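Long-range contacts in uncharacterized protein (PDB 3R6A), which is of unknown function but belongs to the glyoxalase/bleomycin resistance protein/dioxygenase superfamily and forms a two-chain assembly: residues 24-34 against 46-54; 74-82 against 94-103. All coordinates share one frame; numbering follows the deposited sequence.

Interaction 1. Residues 24-34 against 46-54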
ATOM      1  N   TYR B  24       2.945  14.106  -6.327  1.00 14.92           N
ATOM      2  CA  TYR B  24       2.311  12.891  -6.828  1.00 13.81           C
ATOM      3  C   TYR B  24       1.504  13.098  -8.100  1.00 14.96           C
ATOM      4  O   TYR B  24       1.401  12.187  -8.918  1.00 14.13           O
ATOM      5  CB  TYR B  24       1.457  12.244  -5.731  1.00 14.65           C
ATOM      6  CG  TYR B  24       2.329  11.685  -4.634  1.00 13.63           C
ATOM      7  CD1 TYR B  24       3.137  10.566  -4.862  1.00 13.49           C
ATOM      8  CD2 TYR B  24       2.447  12.341  -3.412  1.00 14.49           C
ATOM      9  CE1 TYR B  24       4.046  10.129  -3.903  1.00 14.38           C
ATOM     10  CE2 TYR B  24       3.351  11.915  -2.451  1.00 14.00           C
ATOM     11  CZ  TYR B  24       4.152  10.814  -2.702  1.00 15.68           C
ATOM     12  OH  TYR B  24       5.085  10.429  -1.769  1.00 14.06           O
ATOM     13  N   GLU B  25       0.939  14.290  -8.286  1.00 14.39           N
ATOM     14  CA  GLU B  25       0.173  14.545  -9.504  1.00 14.95           C
ATOM     15  C   GLU B  25       1.136  14.507 -10.685  1.00 16.15           C
ATOM     16  O   GLU B  25       0.793  14.044 -11.774  1.00 15.80           O
ATOM     17  CB  GLU B  25      -0.538  15.902  -9.408  1.00 16.10           C
ATOM     18  CG  GLU B  25      -1.588  15.916  -8.298  1.00 17.97           C
ATOM     19  CD  GLU B  25      -2.175  17.285  -8.021  1.00 19.22           C
ATOM     20  OE1 GLU B  25      -1.484  18.294  -8.268  1.00 19.35           O
ATOM     21  OE2 GLU B  25      -3.323  17.342  -7.532  1.00 22.49           O
ATOM     22  N   GLU B  26       2.356  14.971 -10.452  1.00 16.35           N
ATOM     23  CA  GLU B  26       3.379  14.980 -11.488  1.00 18.31           C
ATOM     24  C   GLU B  26       3.926  13.570 -11.716  1.00 17.42           C
ATOM     25  O   GLU B  26       4.005  13.097 -12.853  1.00 17.18           O
ATOM     26  CB  GLU B  26       4.519  15.913 -11.083  1.00 21.27           C
ATOM     27  CG  GLU B  26       4.101  17.370 -10.949  1.00 29.67           C
ATOM     28  CD  GLU B  26       3.996  18.071 -12.288  1.00 34.85           C
ATOM     29  OE1 GLU B  26       3.298  17.553 -13.186  1.00 38.11           O
ATOM     30  OE2 GLU B  26       4.614  19.148 -12.438  1.00 39.71           O
ATOM     31  N   LEU B  27       4.305  12.905 -10.628  1.00 14.77           N
ATOM     32  CA  LEU B  27       4.858  11.553 -10.705  1.00 15.66           C
ATOM     33  C   LEU B  27       3.891  10.569 -11.367  1.00 16.17           C
ATOM     34  O   LEU B  27       4.287   9.767 -12.218  1.00 15.21           O
ATOM     35  CB  LEU B  27       5.201  11.048  -9.304  1.00 15.18           C
ATOM     36  CG  LEU B  27       5.757   9.626  -9.218  1.00 14.33           C
ATOM     37  CD1 LEU B  27       7.179   9.591  -9.764  1.00 13.66           C
ATOM     38  CD2 LEU B  27       5.718   9.157  -7.768  1.00 15.17           C
ATOM     39  N   LEU B  28       2.623  10.644 -10.976  1.00 15.97           N
ATOM     40  CA  LEU B  28       1.604   9.746 -11.508  1.00 17.75           C
ATOM     41  C   LEU B  28       0.905  10.299 -12.745  1.00 19.25           C
ATOM     42  O   LEU B  28      -0.009   9.673 -13.283  1.00 20.36           O
ATOM     43  CB  LEU B  28       0.568   9.445 -10.421  1.00 17.34           C
ATOM     44  CG  LEU B  28       1.127   8.837  -9.134  1.00 20.39           C
ATOM     45  CD1 LEU B  28       0.052   8.799  -8.068  1.00 23.58           C
ATOM     46  CD2 LEU B  28       1.647   7.445  -9.419  1.00 25.34           C
ATOM     47  N   GLU B  29       1.330  11.476 -13.188  1.00 19.68           N
ATOM     48  CA  GLU B  29       0.744  12.102 -14.366  1.00 23.12           C
ATOM     49  C   GLU B  29      -0.781  12.083 -14.287  1.00 23.35           C
ATOM     50  O   GLU B  29      -1.462  11.657 -15.220  1.00 24.17           O
ATOM     51  CB  GLU B  29       1.227  11.376 -15.625  1.00 26.79           C
ATOM     52  CG  GLU B  29       2.729  11.150 -15.621  1.00 31.39           C
ATOM     53  CD  GLU B  29       3.214  10.343 -16.809  1.00 35.23           C
ATOM     54  OE1 GLU B  29       2.579   9.318 -17.134  1.00 36.04           O
ATOM     55  OE2 GLU B  29       4.241  10.730 -17.404  1.00 38.37           O
ATOM     56  N   THR B  30      -1.299  12.539 -13.152  1.00 21.93           N
ATOM     57  CA  THR B  30      -2.735  12.621 -12.908  1.00 23.21           C
ATOM     58  C   THR B  30      -2.966  14.003 -12.304  1.00 22.15           C
ATOM     59  O   THR B  30      -2.515  14.280 -11.195  1.00 22.05           O
ATOM     60  CB  THR B  30      -3.196  11.551 -11.908  1.00 24.66           C
ATOM     61  OG1 THR B  30      -2.790  10.254 -12.369  1.00 29.43           O
ATOM     62  CG2 THR B  30      -4.709  11.580 -11.777  1.00 28.22           C
ATOM     63  N   PRO B  31      -3.675  14.887 -13.029  1.00 21.25           N
ATOM     64  CA  PRO B  31      -3.971  16.256 -12.596  1.00 20.38           C
ATOM     65  C   PRO B  31      -5.088  16.445 -11.577  1.00 20.33           C
ATOM     66  O   PRO B  31      -5.474  17.577 -11.278  1.00 19.80           O
ATOM     67  CB  PRO B  31      -4.275  16.959 -13.911  1.00 21.89           C
ATOM     68  CG  PRO B  31      -5.015  15.906 -14.651  1.00 20.96           C
ATOM     69  CD  PRO B  31      -4.189  14.656 -14.391  1.00 22.33           C
ATOM     70  N   VAL B  32      -5.612  15.351 -11.045  1.00 19.79           N
ATOM     71  CA  VAL B  32      -6.673  15.463 -10.052  1.00 21.15           C
ATOM     72  C   VAL B  32      -6.517  14.449  -8.931  1.00 22.06           C
ATOM     73  O   VAL B  32      -5.940  13.375  -9.112  1.00 20.63           O
ATOM     74  CB  VAL B  32      -8.062  15.282 -10.687  1.00 22.45           C
ATOM     75  CG1 VAL B  32      -8.338  16.425 -11.663  1.00 24.00           C
ATOM     76  CG2 VAL B  32      -8.140  13.949 -11.398  1.00 24.66           C
ATOM     77  N   ALA B  33      -7.033  14.814  -7.764  1.00 20.04           N
ATOM     78  CA  ALA B  33      -6.978  13.954  -6.595  1.00 19.54           C
ATOM     79  C   ALA B  33      -8.280  14.146  -5.843  1.00 19.95           C
ATOM     80  O   ALA B  33      -8.957  15.165  -6.013  1.00 22.38           O
ATOM     81  CB  ALA B  33      -5.802  14.339  -5.714  1.00 19.26           C
HETATM   82  N   MSE B  34      -8.638  13.170  -5.020  1.00 16.42           N
HETATM   83  CA  MSE B  34      -9.868  13.263  -4.254  1.00 19.76           C
HETATM   84  C   MSE B  34      -9.569  13.629  -2.806  1.00 18.78           C
HETATM   85  O   MSE B  34      -8.534  13.248  -2.258  1.00 18.39           O
HETATM   86  CB  MSE B  34     -10.627  11.930  -4.284  1.00 25.75           C
HETATM   87  CG  MSE B  34     -11.013  11.438  -5.670  1.00 36.64           C
HETATM   88 SE   MSE B  34     -12.124  12.688  -6.645  1.00 55.33          SE
HETATM   89  CE  MSE B  34     -10.762  13.430  -7.788  1.00 47.52           C
ATOM     90  N   ALA B  46      -6.349  12.320   1.337  1.00 14.58           N
ATOM     91  CA  ALA B  46      -6.479  12.545  -0.100  1.00 14.15           C
ATOM     92  C   ALA B  46      -6.178  11.244  -0.833  1.00 14.59           C
ATOM     93  O   ALA B  46      -5.460  10.385  -0.319  1.00 15.59           O
ATOM     94  CB  ALA B  46      -5.508  13.627  -0.558  1.00 15.45           C
ATOM     95  N   GLN B  47      -6.742  11.081  -2.024  1.00 14.08           N
ATOM     96  CA  GLN B  47      -6.450   9.889  -2.810  1.00 13.20           C
ATOM     97  C   GLN B  47      -6.041  10.302  -4.207  1.00 14.78           C
ATOM     98  O   GLN B  47      -6.721  11.104  -4.847  1.00 15.71           O
ATOM     99  CB  GLN B  47      -7.657   8.951  -2.914  1.00 13.31           C
ATOM    100  CG  GLN B  47      -7.310   7.644  -3.656  1.00 14.73           C
ATOM    101  CD  GLN B  47      -8.499   6.719  -3.845  1.00 16.36           C
ATOM    102  OE1 GLN B  47      -9.400   6.676  -3.014  1.00 18.09           O
ATOM    103  NE2 GLN B  47      -8.493   5.959  -4.939  1.00 16.00           N
ATOM    104  N   ILE B  48      -4.915   9.774  -4.669  1.00 14.03           N
ATOM    105  CA  ILE B  48      -4.435  10.049  -6.017  1.00 15.45           C
ATOM    106  C   ILE B  48      -4.073   8.674  -6.569  1.00 14.30           C
ATOM    107  O   ILE B  48      -3.287   7.945  -5.957  1.00 13.32           O
ATOM    108  CB  ILE B  48      -3.225  11.006  -5.994  1.00 14.99           C
ATOM    109  CG1 ILE B  48      -2.748  11.263  -7.425  1.00 19.45           C
ATOM    110  CG2 ILE B  48      -2.126  10.447  -5.115  1.00 17.60           C
ATOM    111  CD1 ILE B  48      -1.873  12.485  -7.558  1.00 20.01           C
ATOM    112  N   SER B  49      -4.659   8.312  -7.710  1.00 14.60           N
ATOM    113  CA  SER B  49      -4.454   6.976  -8.272  1.00 14.13           C
ATOM    114  C   SER B  49      -4.899   6.037  -7.136  1.00 14.72           C
ATOM    115  O   SER B  49      -5.942   6.285  -6.524  1.00 14.35           O
ATOM    116  CB  SER B  49      -2.984   6.741  -8.630  1.00 15.17           C
ATOM    117  OG  SER B  49      -2.816   5.471  -9.244  1.00 17.80           O
ATOM    118  N   THR B  50      -4.129   4.987  -6.847  1.00 13.65           N
ATOM    119  CA  THR B  50      -4.480   4.057  -5.764  1.00 14.30           C
ATOM    120  C   THR B  50      -3.678   4.318  -4.494  1.00 15.16           C
ATOM    121  O   THR B  50      -3.472   3.424  -3.670  1.00 15.37           O
ATOM    122  CB  THR B  50      -4.299   2.570  -6.180  1.00 14.87           C
ATOM    123  OG1 THR B  50      -2.943   2.324  -6.570  1.00 13.67           O
ATOM    124  CG2 THR B  50      -5.221   2.241  -7.341  1.00 17.43           C
ATOM    125  N   ILE B  51      -3.231   5.557  -4.341  1.00 13.74           N
ATOM    126  CA  ILE B  51      -2.473   5.951  -3.165  1.00 13.50           C
ATOM    127  C   ILE B  51      -3.331   6.819  -2.255  1.00 14.85           C
ATOM    128  O   ILE B  51      -3.985   7.745  -2.715  1.00 12.59           O
ATOM    129  CB  ILE B  51      -1.234   6.773  -3.549  1.00 15.77           C
ATOM    130  CG1 ILE B  51      -0.250   5.900  -4.327  1.00 15.33           C
ATOM    131  CG2 ILE B  51      -0.567   7.329  -2.296  1.00 17.42           C
ATOM    132  CD1 ILE B  51       0.955   6.650  -4.811  1.00 19.82           C
ATOM    133  N   LEU B  52      -3.323   6.509  -0.963  1.00 13.32           N
ATOM    134  CA  LEU B  52      -4.056   7.297   0.012  1.00 14.11           C
ATOM    135  C   LEU B  52      -3.003   8.109   0.742  1.00 14.50           C
ATOM    136  O   LEU B  52      -2.107   7.540   1.371  1.00 14.74           O
ATOM    137  CB  LEU B  52      -4.789   6.407   1.028  1.00 14.80           C
ATOM    138  CG  LEU B  52      -6.099   5.731   0.626  1.00 18.48           C
ATOM    139  CD1 LEU B  52      -6.597   4.862   1.781  1.00 20.85           C
ATOM    140  CD2 LEU B  52      -7.139   6.790   0.282  1.00 20.13           C
ATOM    141  N   LEU B  53      -3.091   9.432   0.632  1.00 13.42           N
ATOM    142  CA  LEU B  53      -2.160  10.324   1.308  1.00 14.90           C
ATOM    143  C   LEU B  53      -2.808  10.795   2.606  1.00 16.12           C
ATOM    144  O   LEU B  53      -3.876  11.413   2.588  1.00 14.34           O
ATOM    145  CB  LEU B  53      -1.834  11.536   0.430  1.00 16.83           C
ATOM    146  CG  LEU B  53      -0.953  11.318  -0.795  1.00 20.64           C
ATOM    147  CD1 LEU B  53      -0.866  12.621  -1.592  1.00 23.04           C
ATOM    148  CD2 LEU B  53       0.442  10.867  -0.359  1.00 23.05           C
ATOM    149  N   ILE B  54      -2.160  10.487   3.727  1.00 14.38           N
ATOM    150  CA  ILE B  54      -2.653  10.868   5.046  1.00 15.37           C
ATOM    151  C   ILE B  54      -1.681  11.909   5.595  1.00 15.25           C
ATOM    152  O   ILE B  54      -0.499  11.618   5.773  1.00 14.50           O
ATOM    153  CB  ILE B  54      -2.690   9.637   5.970  1.00 17.01           C
ATOM    154  CG1 ILE B  54      -3.530   8.538   5.310  1.00 19.82           C
ATOM    155  CG2 ILE B  54      -3.261  10.015   7.333  1.00 17.96           C
ATOM    156  CD1 ILE B  54      -3.503   7.220   6.038  1.00 21.10           C
TER
HETATM  157  O   HOH W   1      -6.486  10.557  -8.611  1.00 29.83           O

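Interaction 2. Residues 74-82 against 94-103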
ATOM      1  N   ASP B  74     -16.935  -4.081  -1.706  1.00 22.02           N
ATOM      2  CA  ASP B  74     -18.340  -3.912  -2.053  1.00 27.66           C
ATOM      3  C   ASP B  74     -19.240  -4.054  -0.826  1.00 28.42           C
ATOM      4  O   ASP B  74     -20.226  -3.330  -0.684  1.00 29.53           O
ATOM      5  CB  ASP B  74     -18.736  -4.939  -3.119  1.00 29.89           C
ATOM      6  CG  ASP B  74     -18.741  -6.361  -2.590  1.00 33.31           C
ATOM      7  OD1 ASP B  74     -17.903  -6.685  -1.721  1.00 35.42           O
ATOM      8  OD2 ASP B  74     -19.579  -7.165  -3.054  1.00 37.18           O
ATOM      9  N   SER B  75     -18.889  -4.974   0.066  1.00 29.20           N
ATOM     10  CA  SER B  75     -19.689  -5.210   1.263  1.00 29.62           C
ATOM     11  C   SER B  75     -18.873  -5.552   2.507  1.00 27.05           C
ATOM     12  O   SER B  75     -18.254  -6.613   2.573  1.00 29.13           O
ATOM     13  CB  SER B  75     -20.686  -6.340   0.989  1.00 29.86           C
ATOM     14  OG  SER B  75     -21.326  -6.766   2.181  1.00 33.38           O
ATOM     15  N   LEU B  76     -18.883  -4.666   3.499  1.00 25.37           N
ATOM     16  CA  LEU B  76     -18.142  -4.917   4.737  1.00 23.55           C
ATOM     17  C   LEU B  76     -18.634  -6.170   5.443  1.00 24.24           C
ATOM     18  O   LEU B  76     -17.842  -6.978   5.918  1.00 22.36           O
ATOM     19  CB  LEU B  76     -18.282  -3.762   5.730  1.00 22.96           C
ATOM     20  CG  LEU B  76     -17.447  -2.487   5.662  1.00 23.19           C
ATOM     21  CD1 LEU B  76     -17.610  -1.752   6.996  1.00 20.35           C
ATOM     22  CD2 LEU B  76     -15.983  -2.804   5.411  1.00 20.82           C
ATOM     23  N   ASP B  77     -19.952  -6.314   5.524  1.00 24.99           N
ATOM     24  CA  ASP B  77     -20.550  -7.451   6.209  1.00 26.91           C
ATOM     25  C   ASP B  77     -20.082  -8.807   5.698  1.00 26.03           C
ATOM     26  O   ASP B  77     -19.801  -9.704   6.492  1.00 26.41           O
ATOM     27  CB  ASP B  77     -22.073  -7.350   6.137  1.00 31.28           C
ATOM     28  CG  ASP B  77     -22.583  -6.026   6.662  1.00 34.98           C
ATOM     29  OD1 ASP B  77     -22.182  -5.641   7.780  1.00 37.07           O
ATOM     30  OD2 ASP B  77     -23.379  -5.368   5.958  1.00 39.25           O
ATOM     31  N   LYS B  78     -19.996  -8.962   4.381  1.00 25.39           N
ATOM     32  CA  LYS B  78     -19.547 -10.223   3.802  1.00 26.87           C
ATOM     33  C   LYS B  78     -18.113 -10.528   4.227  1.00 25.59           C
ATOM     34  O   LYS B  78     -17.782 -11.663   4.581  1.00 23.65           O
ATOM     35  CB  LYS B  78     -19.639 -10.167   2.275  1.00 29.55           C
ATOM     36  CG  LYS B  78     -20.705 -11.085   1.683  1.00 35.70           C
ATOM     37  CD  LYS B  78     -22.091 -10.772   2.219  1.00 38.63           C
ATOM     38  CE  LYS B  78     -22.608  -9.431   1.717  1.00 41.58           C
ATOM     39  NZ  LYS B  78     -23.977  -9.134   2.235  1.00 42.83           N
ATOM     40  N   PHE B  79     -17.263  -9.506   4.193  1.00 22.95           N
ATOM     41  CA  PHE B  79     -15.864  -9.668   4.584  1.00 21.22           C
ATOM     42  C   PHE B  79     -15.724  -9.907   6.081  1.00 21.07           C
ATOM     43  O   PHE B  79     -14.886 -10.691   6.513  1.00 20.54           O
ATOM     44  CB  PHE B  79     -15.050  -8.436   4.170  1.00 20.41           C
ATOM     45  CG  PHE B  79     -14.608  -8.463   2.735  1.00 18.51           C
ATOM     46  CD1 PHE B  79     -13.468  -9.169   2.362  1.00 18.51           C
ATOM     47  CD2 PHE B  79     -15.354  -7.825   1.749  1.00 19.47           C
ATOM     48  CE1 PHE B  79     -13.076  -9.245   1.027  1.00 17.51           C
ATOM     49  CE2 PHE B  79     -14.971  -7.894   0.406  1.00 18.44           C
ATOM     50  CZ  PHE B  79     -13.830  -8.605   0.046  1.00 17.27           C
ATOM     51  N   LYS B  80     -16.552  -9.233   6.872  1.00 21.66           N
ATOM     52  CA  LYS B  80     -16.503  -9.393   8.318  1.00 22.64           C
ATOM     53  C   LYS B  80     -16.720 -10.858   8.676  1.00 23.18           C
ATOM     54  O   LYS B  80     -15.984 -11.425   9.483  1.00 23.33           O
ATOM     55  CB  LYS B  80     -17.574  -8.524   8.983  1.00 23.15           C
ATOM     56  CG  LYS B  80     -17.558  -8.552  10.502  1.00 24.48           C
ATOM     57  CD  LYS B  80     -18.547  -7.536  11.065  1.00 27.16           C
ATOM     58  CE  LYS B  80     -18.559  -7.547  12.587  1.00 29.47           C
ATOM     59  NZ  LYS B  80     -19.055  -8.839  13.131  1.00 32.84           N
ATOM     60  N   THR B  81     -17.730 -11.465   8.062  1.00 23.95           N
ATOM     61  CA  THR B  81     -18.050 -12.864   8.309  1.00 24.21           C
ATOM     62  C   THR B  81     -16.875 -13.759   7.929  1.00 23.90           C
ATOM     63  O   THR B  81     -16.421 -14.573   8.727  1.00 25.27           O
ATOM     64  CB  THR B  81     -19.293 -13.292   7.507  1.00 26.10           C
ATOM     65  OG1 THR B  81     -20.403 -12.464   7.878  1.00 26.69           O
ATOM     66  CG2 THR B  81     -19.640 -14.757   7.790  1.00 26.48           C
ATOM     67  N   PHE B  82     -16.378 -13.598   6.707  1.00 23.77           N
ATOM     68  CA  PHE B  82     -15.250 -14.392   6.233  1.00 22.61           C
ATOM     69  C   PHE B  82     -14.060 -14.249   7.173  1.00 21.61           C
ATOM     70  O   PHE B  82     -13.455 -15.236   7.586  1.00 21.31           O
ATOM     71  CB  PHE B  82     -14.829 -13.943   4.829  1.00 23.43           C
ATOM     72  CG  PHE B  82     -13.589 -14.628   4.321  1.00 24.68           C
ATOM     73  CD1 PHE B  82     -13.662 -15.889   3.738  1.00 26.47           C
ATOM     74  CD2 PHE B  82     -12.341 -14.026   4.461  1.00 23.96           C
ATOM     75  CE1 PHE B  82     -12.509 -16.542   3.299  1.00 27.59           C
ATOM     76  CE2 PHE B  82     -11.181 -14.669   4.028  1.00 25.55           C
ATOM     77  CZ  PHE B  82     -11.265 -15.930   3.445  1.00 26.70           C
ATOM     78  N   PRO B  94     -17.586  -2.527  12.489  1.00 20.29           N
ATOM     79  CA  PRO B  94     -18.026  -1.537  11.493  1.00 20.68           C
ATOM     80  C   PRO B  94     -18.581  -0.246  12.097  1.00 21.80           C
ATOM     81  O   PRO B  94     -19.332  -0.270  13.077  1.00 19.81           O
ATOM     82  CB  PRO B  94     -19.091  -2.289  10.705  1.00 21.15           C
ATOM     83  CG  PRO B  94     -18.640  -3.713  10.795  1.00 23.15           C
ATOM     84  CD  PRO B  94     -18.226  -3.830  12.242  1.00 21.17           C
ATOM     85  N   SER B  95     -18.206   0.882  11.503  1.00 19.45           N
ATOM     86  CA  SER B  95     -18.659   2.182  11.974  1.00 21.40           C
ATOM     87  C   SER B  95     -19.036   3.046  10.791  1.00 21.84           C
ATOM     88  O   SER B  95     -18.407   2.976   9.735  1.00 20.66           O
ATOM     89  CB  SER B  95     -17.552   2.887  12.762  1.00 25.49           C
ATOM     90  OG  SER B  95     -17.166   2.128  13.892  1.00 30.54           O
ATOM     91  N   LYS B  96     -20.062   3.867  10.971  1.00 21.45           N
ATOM     92  CA  LYS B  96     -20.497   4.754   9.910  1.00 22.03           C
ATOM     93  C   LYS B  96     -19.555   5.951   9.828  1.00 22.02           C
ATOM     94  O   LYS B  96     -19.140   6.505  10.848  1.00 22.94           O
ATOM     95  CB  LYS B  96     -21.930   5.229  10.176  1.00 24.84           C
ATOM     96  CG  LYS B  96     -22.951   4.095  10.198  1.00 28.14           C
ATOM     97  CD  LYS B  96     -24.355   4.584  10.544  1.00 34.07           C
ATOM     98  CE  LYS B  96     -24.908   5.522   9.478  1.00 34.27           C
ATOM     99  NZ  LYS B  96     -26.317   5.927   9.776  1.00 37.01           N
ATOM    100  N   VAL B  97     -19.199   6.329   8.606  1.00 19.57           N
ATOM    101  CA  VAL B  97     -18.333   7.478   8.376  1.00 20.01           C
ATOM    102  C   VAL B  97     -18.967   8.269   7.237  1.00 18.88           C
ATOM    103  O   VAL B  97     -19.821   7.751   6.518  1.00 18.86           O
ATOM    104  CB  VAL B  97     -16.887   7.045   8.004  1.00 19.17           C
ATOM    105  CG1 VAL B  97     -16.231   6.358   9.197  1.00 21.71           C
ATOM    106  CG2 VAL B  97     -16.902   6.110   6.804  1.00 17.41           C
ATOM    107  N   PRO B  98     -18.570   9.536   7.059  1.00 20.18           N
ATOM    108  CA  PRO B  98     -19.148  10.351   5.984  1.00 20.45           C
ATOM    109  C   PRO B  98     -19.183   9.695   4.606  1.00 19.63           C
ATOM    110  O   PRO B  98     -20.134   9.887   3.842  1.00 19.40           O
ATOM    111  CB  PRO B  98     -18.284  11.608   6.009  1.00 21.13           C
ATOM    112  CG  PRO B  98     -17.980  11.754   7.465  1.00 21.82           C
ATOM    113  CD  PRO B  98     -17.620  10.329   7.862  1.00 20.85           C
ATOM    114  N   THR B  99     -18.153   8.917   4.287  1.00 20.21           N
ATOM    115  CA  THR B  99     -18.077   8.265   2.989  1.00 19.21           C
ATOM    116  C   THR B  99     -18.724   6.879   2.936  1.00 19.25           C
ATOM    117  O   THR B  99     -18.774   6.263   1.879  1.00 20.24           O
ATOM    118  CB  THR B  99     -16.611   8.136   2.521  1.00 19.93           C
ATOM    119  OG1 THR B  99     -15.847   7.453   3.524  1.00 21.16           O
ATOM    120  CG2 THR B  99     -16.005   9.511   2.285  1.00 20.47           C
ATOM    121  N   GLY B 100     -19.220   6.395   4.071  1.00 18.79           N
ATOM    122  CA  GLY B 100     -19.848   5.085   4.095  1.00 18.23           C
ATOM    123  C   GLY B 100     -19.650   4.378   5.421  1.00 18.08           C
ATOM    124  O   GLY B 100     -20.149   4.827   6.446  1.00 16.64           O
ATOM    125  N   ARG B 101     -18.917   3.269   5.403  1.00 16.81           N
ATOM    126  CA  ARG B 101     -18.654   2.514   6.629  1.00 18.20           C
ATOM    127  C   ARG B 101     -17.256   1.920   6.570  1.00 17.86           C
ATOM    128  O   ARG B 101     -16.798   1.523   5.505  1.00 18.55           O
ATOM    129  CB  ARG B 101     -19.651   1.364   6.781  1.00 19.36           C
ATOM    130  CG  ARG B 101     -21.100   1.770   6.922  1.00 25.68           C
ATOM    131  CD  ARG B 101     -21.992   0.559   6.679  1.00 30.11           C
ATOM    132  NE  ARG B 101     -21.768  -0.505   7.655  1.00 33.42           N
ATOM    133  CZ  ARG B 101     -21.886  -1.802   7.385  1.00 33.88           C
ATOM    134  NH1 ARG B 101     -22.218  -2.201   6.165  1.00 36.14           N
ATOM    135  NH2 ARG B 101     -21.682  -2.701   8.334  1.00 35.39           N
ATOM    136  N   ASN B 102     -16.577   1.857   7.711  1.00 16.00           N
ATOM    137  CA  ASN B 102     -15.238   1.273   7.740  1.00 17.99           C
ATOM    138  C   ASN B 102     -15.100   0.361   8.947  1.00 17.30           C
ATOM    139  O   ASN B 102     -15.940   0.363   9.845  1.00 17.13           O
ATOM    140  CB  ASN B 102     -14.134   2.330   7.876  1.00 20.20           C
ATOM    141  CG  ASN B 102     -14.298   3.508   6.938  1.00 26.99           C
ATOM    142  OD1 ASN B 102     -14.754   3.369   5.807  1.00 28.20           O
ATOM    143  ND2 ASN B 102     -13.886   4.684   7.407  1.00 28.26           N
HETATM  144  N   MSE B 103     -14.024  -0.418   8.941  1.00 16.03           N
HETATM  145  CA  MSE B 103     -13.673  -1.297  10.050  1.00 15.59           C
HETATM  146  C   MSE B 103     -12.189  -1.583   9.901  1.00 15.84           C
HETATM  147  O   MSE B 103     -11.648  -1.554   8.792  1.00 16.35           O
HETATM  148  CB  MSE B 103     -14.472  -2.605  10.037  1.00 15.42           C
HETATM  149  CG  MSE B 103     -14.197  -3.529   8.871  1.00 17.60           C
HETATM  150 SE   MSE B 103     -15.185  -5.192   9.076  1.00 26.06          SE
HETATM  151  CE  MSE B 103     -14.542  -6.102   7.490  1.00 19.15           C
TER

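Interaction 1. Residues 24-34 against 46-54
The Tyr24 ring is approached obliquely by two aliphatic branches: CD2 of Leu53 lies 3.7 Å from Tyr24 CE2, and CD1 of Ile51 stands farther off, near Tyr24 CD1. Here helix 17-27 of the glyoxalase-type fold and the loop after it pack on the beta-hairpin of strands 44-48 and 51-55, whose type II' turn runs from Ile48 to Ile51. The phenol leads out to the second subunit, where Tyr24 OH hydrogen-bonds Asp109 and His107 of that chain.

Ile48 is the hairpin's main wedge. With CG1 anti to the backbone N (chi1 180°) and the chain extended, its CD1 reaches the helix backbone, 3.4 Å from Glu25 N, while CG1 rests 3.8 Å from Leu28 CD1. That same Leu28 methyl also touches Ser49 CB at 3.7 Å, so one methyl from the end of the helix packs on both Ile48 and the turn residue Ser49. Glu29 then takes positive phi in a Schellman motif, and the chain swings round to run beside the hairpin edge.

There Met34, a selenomethionine, and Gln47 form an antiparallel hydrogen-bonded pair: Met34 N donates to Gln47 O and Gln47 N to Met34 O, both at 2.8 Å. A water spans the gap near the turn, donating to Val32 O and accepting from Ser49 N. On the hairpin itself, the amide of Gln47 is tied to the turn by NE2, which donates in its own plane to Ser49 O at 3.0 Å.

Interaction 2. Residues 74-82 against 94-103
Arg101 runs out from its strand to the first turn of helix 76-84, meeting Leu76 and Asp77. The contact packs this helix on the hairpin of strands 89-97 and 100-106, at one end of the mixed sheet in this glyoxalase-superfamily fold. Arg101 CB lies 3.7 Å from CD1 of Leu76; the chain then bends at chi3 (62°), turning the guanidinium so that Leu76 CD1 sits over the centre of one face while Asp77 lies at the edge. NH2 donates to Asp77 OD1 at 3.0 Å, almost straight (173°) and within the guanidinium plane, meeting the oxygen on the syn side but tilted well out of the carboxylate plane; NH1 makes a weaker, longer bond to OD2. The carboxylate and guanidinium planes are 33° apart, giving a two-pronged but uneven salt bridge.

The axes of helix segment 76-82 and strand segment 100-103 run nearly parallel, 10.1 Å apart at closest approach. Leu76 packs between helix and hairpin: CD1 also touches Pro94 CB, and CD2 lies against CG of Met103, a selenomethionine. Leu76 and Met103 lie side by side, pointing opposite ways, and the extended Met103 chain brings CE against the first helical turn, 3.8 Å from Leu76 O.

Glu117 of the adjoining strand 112-118 accepts a hydrogen bond from Leu76 N, near the start of the helix, and forms a long, weak ion pair with Arg101. One turn farther along, Lys80 passes athwart the Pro94 ring before its amine pairs with Glu84. The lysine's aliphatic part makes the packing here, with CE 3.7 Å from Pro94 CD.

Interactions 1 and 2 lie on opposite sides of the chain's centre, with their own centres 24 Å apart and nearest atoms about 9 Å apart, so they do not touch. They come in series: the 24-34/46-54 contact closes before 74-82/94-103 opens. Each pairs a helix with a two-stranded hairpin, and both hairpins belong to one mixed sheet, towards its two ends, where 34-35 and 89-97 are the outermost strands within this chain. The fold as a whole is consistent with the paired beta-alpha-beta-beta-beta modules of the glyoxalase superfamily. Both contacts also touch the second subunit, Phe79 packing on Leu27 of that chain, which places them beside the dimer interface.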